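Local coordinates for flavodoxin (Bacillus cereus, PDB 6GAQ), which binds flavin mononucleotide and probably serves as a low-potential electron donor to a number of redox enzymes, at residues V41-M45 with E46-A50. Residues are numbered along the deposited sequence; the frame is centred on the assembly and turned at random.
Sequences VLQEM and EGMDA
Met48 folds back along the end of strand 40-44, its CB against the carbonyl oxygens of Met45 and Glu44 and its SD and CE beside the Gln43 side chain. The reversal is a type II beta turn from Met45 to Met48, closed by a weak hydrogen bond from Met48 N to Met45 O (3.4 Å, 146° at the hydrogen). Gly47 occupies the third position with positive phi, as this turn type requires. Met48 CB lies 3.2 Å from Met45 O and 3.6 Å from Glu44 O. The Met48 chain is fully extended, chi1 171° placing CG opposite the backbone N, and it crosses the Gln43 side chain at about a right angle, near the amide end. Met45 goes the other way: its CG sits between the backbone N and the carbonyl carbon (chi1 61°), and a bend at chi3 folds CE back toward its own CB. The carboxylates of Glu44 and Glu46, 4.6 Å apart between their OE1 atoms, probably repel each other mildly. In this flavodoxin-like fold, the turn leaves edge strand 40-44, which pairs with strand 11-16; Met48 packs on Leu12 and Leu53, while Met45 meets Ala16 and, on helix 73-81, Ala75 and Phe78.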
loop_
_atom_site.group_PDB
_atom_site.type_symbol
_atom_site.label_atom_id
_atom_site.label_comp_id
_atom_site.label_asym_id
_atom_site.label_seq_id
_atom_site.Cartn_x
_atom_site.Cartn_y
_atom_site.Cartn_z
ATOM N N VAL A 41 -4.374 -8.305 -8.210
ATOM C CA VAL A 41 -4.518 -9.287 -7.139
ATOM C C VAL A 41 -4.564 -8.550 -5.809
ATOM O O VAL A 41 -3.799 -7.604 -5.581
ATOM C CB VAL A 41 -3.371 -10.317 -7.170
ATOM C CG1 VAL A 41 -3.448 -11.252 -5.969
ATOM C CG2 VAL A 41 -3.406 -11.110 -8.467
ATOM N N LEU A 42 -5.466 -8.981 -4.927
ATOM C CA LEU A 42 -5.694 -8.342 -3.636
ATOM C C LEU A 42 -5.401 -9.351 -2.535
ATOM O O LEU A 42 -6.083 -10.377 -2.434
ATOM C CB LEU A 42 -7.135 -7.830 -3.540
ATOM C CG LEU A 42 -7.546 -6.940 -2.368
ATOM C CD1 LEU A 42 -7.098 -5.506 -2.600
ATOM C CD2 LEU A 42 -9.052 -7.008 -2.171
ATOM N N GLN A 43 -4.396 -9.061 -1.709
ATOM C CA GLN A 43 -3.941 -10.001 -0.694
ATOM C C GLN A 43 -3.658 -9.278 0.614
ATOM O O GLN A 43 -3.338 -8.087 0.629
ATOM C CB GLN A 43 -2.672 -10.743 -1.140
ATOM C CG GLN A 43 -2.899 -11.819 -2.184
ATOM C CD GLN A 43 -1.679 -12.699 -2.382
ATOM O OE1 GLN A 43 -0.644 -12.498 -1.746
ATOM N NE2 GLN A 43 -1.794 -13.680 -3.269
ATOM N N GLU A 44 -3.779 -10.016 1.714
ATOM C CA GLU A 44 -3.285 -9.549 3.000
ATOM C C GLU A 44 -1.794 -9.846 3.112
ATOM O O GLU A 44 -1.304 -10.862 2.612
ATOM C CB GLU A 44 -4.044 -10.214 4.150
ATOM C CG GLU A 44 -5.547 -10.338 3.927
ATOM C CD GLU A 44 -6.286 -10.807 5.168
ATOM O OE1 GLU A 44 -5.707 -10.733 6.272
ATOM O OE2 GLU A 44 -7.447 -11.253 5.039
ATOM N N MET A 45 -1.067 -8.944 3.772
ATOM C CA MET A 45 0.384 -9.068 3.840
ATOM C C MET A 45 0.860 -9.948 4.986
ATOM O O MET A 45 2.024 -10.365 4.987
ATOM C CB MET A 45 1.032 -7.685 3.959
ATOM C CG MET A 45 0.636 -6.908 5.199
ATOM S SD MET A 45 1.689 -5.467 5.452
ATOM C CE MET A 45 1.775 -4.816 3.786
ATOM N N GLU A 46 0.002 -10.234 5.960
ATOM C CA GLU A 46 0.370 -11.150 7.027
ATOM C C GLU A 46 0.511 -12.566 6.479
ATOM O O GLU A 46 -0.246 -12.995 5.604
ATOM C CB GLU A 46 -0.672 -11.105 8.149
ATOM C CG GLU A 46 -0.600 -12.254 9.152
ATOM C CD GLU A 46 -1.315 -13.501 8.672
ATOM O OE1 GLU A 46 -2.245 -13.383 7.845
ATOM O OE2 GLU A 46 -0.919 -14.602 9.096
ATOM N N GLY A 47 1.502 -13.293 6.998
ATOM C CA GLY A 47 1.725 -14.672 6.601
ATOM C C GLY A 47 2.105 -14.811 5.143
ATOM O O GLY A 47 2.164 -15.919 4.600
ATOM N N MET A 48 2.371 -13.677 4.506
ATOM C CA MET A 48 2.668 -13.606 3.084
ATOM C C MET A 48 4.178 -13.531 2.902
ATOM O O MET A 48 4.812 -12.559 3.328
ATOM C CB MET A 48 1.984 -12.389 2.460
ATOM C CG MET A 48 2.381 -12.094 1.027
ATOM S SD MET A 48 1.610 -10.576 0.431
ATOM C CE MET A 48 2.100 -10.600 -1.291
ATOM N N ASP A 49 4.750 -14.562 2.287
ATOM C CA ASP A 49 6.173 -14.554 1.987
ATOM C C ASP A 49 6.473 -13.469 0.962
ATOM O O ASP A 49 5.874 -13.435 -0.117
ATOM C CB ASP A 49 6.610 -15.923 1.469
ATOM C CG ASP A 49 6.181 -17.052 2.384
ATOM O OD1 ASP A 49 6.944 -17.385 3.315
ATOM O OD2 ASP A 49 5.075 -17.598 2.178
ATOM N N ALA A 50 7.403 -12.575 1.305
ATOM C CA ALA A 50 7.687 -11.409 0.475
ATOM C C ALA A 50 8.275 -11.763 -0.886
ATOM O O ALA A 50 8.415 -10.868 -1.727
ATOM C CB ALA A 50 8.632 -10.460 1.214
#